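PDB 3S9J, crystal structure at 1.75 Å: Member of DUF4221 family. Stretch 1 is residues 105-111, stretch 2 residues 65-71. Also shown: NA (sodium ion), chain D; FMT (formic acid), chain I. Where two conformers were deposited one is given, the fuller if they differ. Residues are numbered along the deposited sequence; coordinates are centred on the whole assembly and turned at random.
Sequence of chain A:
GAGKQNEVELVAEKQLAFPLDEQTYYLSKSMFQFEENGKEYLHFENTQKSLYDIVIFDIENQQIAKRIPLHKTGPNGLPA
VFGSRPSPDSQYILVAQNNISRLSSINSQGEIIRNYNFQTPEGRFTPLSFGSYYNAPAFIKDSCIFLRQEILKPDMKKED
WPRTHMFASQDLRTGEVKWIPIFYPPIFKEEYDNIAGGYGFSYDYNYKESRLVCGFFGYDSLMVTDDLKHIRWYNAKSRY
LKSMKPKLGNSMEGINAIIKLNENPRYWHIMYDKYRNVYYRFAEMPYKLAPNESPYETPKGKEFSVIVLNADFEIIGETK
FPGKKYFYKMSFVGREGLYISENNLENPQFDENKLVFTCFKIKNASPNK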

# COMPACT_ATOMS: atom_id res chain seq x y z
N SER A 105 -10.37 15.92 6.29
CA SER A 105 -10.61 16.20 4.89
C SER A 105 -10.11 17.59 4.59
O SER A 105 -10.22 18.51 5.40
CB SER A 105 -12.07 16.04 4.51
OG SER A 105 -12.86 16.85 5.36
N ILE A 106 -9.47 17.72 3.43
CA ILE A 106 -8.94 19.01 2.97
C ILE A 106 -9.33 19.27 1.54
O ILE A 106 -9.68 18.34 0.80
CB ILE A 106 -7.40 19.11 3.13
CG1 ILE A 106 -6.66 18.12 2.23
CG2 ILE A 106 -6.97 18.87 4.56
CD1 ILE A 106 -5.13 18.32 2.23
N ASN A 107 -9.31 20.54 1.14
CA ASN A 107 -9.48 20.88 -0.28
C ASN A 107 -8.13 21.06 -1.01
O ASN A 107 -7.07 20.83 -0.42
CB ASN A 107 -10.40 22.09 -0.46
CG ASN A 107 -9.82 23.37 0.10
OD1 ASN A 107 -8.62 23.49 0.27
ND2 ASN A 107 -10.70 24.36 0.38
N SER A 108 -8.18 21.47 -2.29
CA SER A 108 -6.98 21.58 -3.12
C SER A 108 -6.07 22.71 -2.68
O SER A 108 -4.95 22.81 -3.16
CB SER A 108 -7.38 21.76 -4.59
OG SER A 108 -8.17 22.92 -4.78
N GLN A 109 -6.56 23.58 -1.81
CA GLN A 109 -5.78 24.67 -1.26
C GLN A 109 -5.21 24.30 0.12
O GLN A 109 -4.61 25.14 0.81
CB GLN A 109 -6.64 25.94 -1.20
CG GLN A 109 -7.08 26.46 -2.58
CD GLN A 109 -8.26 25.69 -3.19
OE1 GLN A 109 -9.30 25.48 -2.55
NE2 GLN A 109 -8.10 25.27 -4.45
N GLY A 110 -5.42 23.04 0.53
CA GLY A 110 -4.94 22.60 1.83
C GLY A 110 -5.74 23.08 3.02
O GLY A 110 -5.26 23.00 4.16
N GLU A 111 -6.94 23.61 2.77
CA GLU A 111 -7.80 24.09 3.85
C GLU A 111 -8.60 22.95 4.42
O GLU A 111 -9.09 22.10 3.69
CB GLU A 111 -8.73 25.18 3.32
CG GLU A 111 -7.91 26.39 2.81
CD GLU A 111 -8.74 27.38 2.02
OE1 GLU A 111 -9.82 27.02 1.51
OE2 GLU A 111 -8.25 28.51 1.88
NA NA D . 3.84 22.72 4.68
C FMT I . -14.15 23.24 0.38
O1 FMT I . -14.38 22.35 -0.46
O2 FMT I . -13.42 24.20 0.14
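Stretch 2, residues 65-71: AKRIPLH

Stretch 2 is extended, with strand geometry that begins before Ala65 and includes Ile68, whereas stretch 1 is strand at Ser105 and Ile106, and a type I beta turn runs from Asn107 to Gly110. The packing is therefore that of a turn against an extended segment. From Ser108 to Gly110 the partners advance from Lys66 and Ile68 to Pro69, so the two chains advance in the same sense there, while Ile106, before the turn, reaches Leu70. No direct hydrogen bond joins the two. The stretches bury 314 Å², both sides summed; they touch by van der Waals packing and one CA-H...O contact, and two waters bridge them in addition.

Ser105 does not reach stretch 2. Ile106 does: its CA-to-CB bond points toward stretch 2, and with chi1 p and chi2 t its CD1 lies 3.7 Å from CD2 of Leu70 and 4.4 Å from CG2 of Ile68, an apolar cluster beside the turn.

The CA-to-CB bond of Asn107 points away; the end of the side chain comes nearer but stays 6.3 Å or more from stretch 2, and its polar atoms bond within stretch 1 and to the formic acid. Its OD1 accepts from Gln109 N at 2.9 Å and from Glu111 N at 3.0 Å, while its ND2 donates to Glu111 OE1 at 3.0 Å and to O2 of the formic acid at 2.7 Å. The turn is closed by Gly110 N donating to Asn107 O at 2.9 Å, and Asn107 N donates to Glu111 O at 3.0 Å. Stretch 2 meets this residue through its carbonyl, with Asn107 O 3.9 Å from Ile68 CG2.

Ser108 has the largest covered area in stretch 1. Its O lies 3.5 Å from Ile68 CG1, and its CB is 3.7 Å from Lys66 NZ, at the end of a side chain whose chi2 to chi4 are all t. Water 1 donates to both Ser108 O (2.6 Å) and Arg67 O (3.0 Å), linking two carbonyls that cannot bond to each other.

The CA-to-CB bond of Gln109 points away, and its side chain comes no nearer than 5.7 Å, but its backbone O approaches Pro69 CG at 3.5 Å.

Gly110 gives the closest CA pairing, 5.2 Å to Pro69. Its N is 3.7 Å from Ile68 CG2, and its CA makes a CA-H...O contact with Pro69 O at 3.3 Å, with an angle of 146° at the hydrogen. That oxygen has no conventional partner in the model. An ideal CB on Gly110 would fall 2.0 Å from Pro69 O, a clash, and the phi of 75° independently favours glycine. Water 3 completes the junction, donating to Gly110 O (2.7 Å) and accepting from His71 N (2.9 Å).

The CA-to-CB bond of Glu111 points away, and the residue makes no contact with stretch 2. Leu70, whose CD2 packs on Ile106, also binds the sodium ion NA through its O at 2.3 Å.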

# COMPACT_ATOMS: atom_id res chain seq x y z
N ALA A 65 2.10 19.33 -11.67
CA ALA A 65 0.82 20.04 -11.97
C ALA A 65 0.48 21.09 -10.93
O ALA A 65 0.02 22.17 -11.27
CB ALA A 65 -0.36 19.05 -12.06
N LYS A 66 0.58 20.72 -9.66
CA LYS A 66 0.31 21.66 -8.58
C LYS A 66 0.88 21.17 -7.27
O LYS A 66 1.27 20.00 -7.16
CB LYS A 66 -1.16 21.98 -8.43
CG LYS A 66 -2.05 20.94 -7.93
CD LYS A 66 -3.52 21.48 -7.90
CE LYS A 66 -4.49 20.44 -7.44
NZ LYS A 66 -5.92 20.71 -7.87
N ARG A 67 0.90 22.08 -6.31
CA ARG A 67 1.40 21.82 -4.97
C ARG A 67 0.31 22.24 -4.02
O ARG A 67 -0.19 23.38 -4.07
CB ARG A 67 2.66 22.64 -4.73
CG ARG A 67 3.33 22.43 -3.39
CD ARG A 67 4.66 23.16 -3.34
NE ARG A 67 5.60 22.63 -4.34
CZ ARG A 67 6.40 21.58 -4.20
NH1 ARG A 67 6.44 20.89 -3.06
NH2 ARG A 67 7.20 21.23 -5.19
N ILE A 68 -0.10 21.29 -3.19
CA ILE A 68 -1.13 21.53 -2.18
C ILE A 68 -0.45 21.75 -0.85
O ILE A 68 0.23 20.86 -0.33
CB ILE A 68 -2.10 20.36 -2.11
CG1 ILE A 68 -2.72 20.09 -3.49
CG2 ILE A 68 -3.18 20.58 -1.00
CD1 ILE A 68 -3.62 18.84 -3.54
N PRO A 69 -0.57 22.96 -0.29
CA PRO A 69 0.13 23.22 0.96
C PRO A 69 -0.50 22.49 2.12
O PRO A 69 -1.72 22.24 2.13
CB PRO A 69 0.01 24.74 1.13
CG PRO A 69 -1.11 25.12 0.33
CD PRO A 69 -1.30 24.14 -0.76
N LEU A 70 0.33 22.12 3.09
CA LEU A 70 -0.12 21.54 4.37
C LEU A 70 0.50 22.38 5.47
O LEU A 70 1.71 22.57 5.48
CB LEU A 70 0.33 20.07 4.50
CG LEU A 70 -0.22 19.04 3.53
CD1 LEU A 70 0.45 17.66 3.78
CD2 LEU A 70 -1.78 18.99 3.60
N HIS A 71 -0.33 22.90 6.37
CA HIS A 71 0.14 23.73 7.48
C HIS A 71 0.10 22.93 8.76
O HIS A 71 -0.82 22.13 8.95
CB HIS A 71 -0.77 24.95 7.62
CG HIS A 71 -0.86 25.76 6.37
ND1 HIS A 71 0.11 26.66 5.99
CD2 HIS A 71 -1.81 25.81 5.41
CE1 HIS A 71 -0.23 27.22 4.85
NE2 HIS A 71 -1.41 26.74 4.48
O HOH W 1 -3.07 24.15 -4.39
O HOH W 2 3.00 23.70 2.72
O HOH W 3 -3.19 22.82 5.93
O HOH W 4 6.10 22.95 3.95
O HOH W 5 4.80 22.84 7.00
O HOH W 6 3.90 25.20 5.11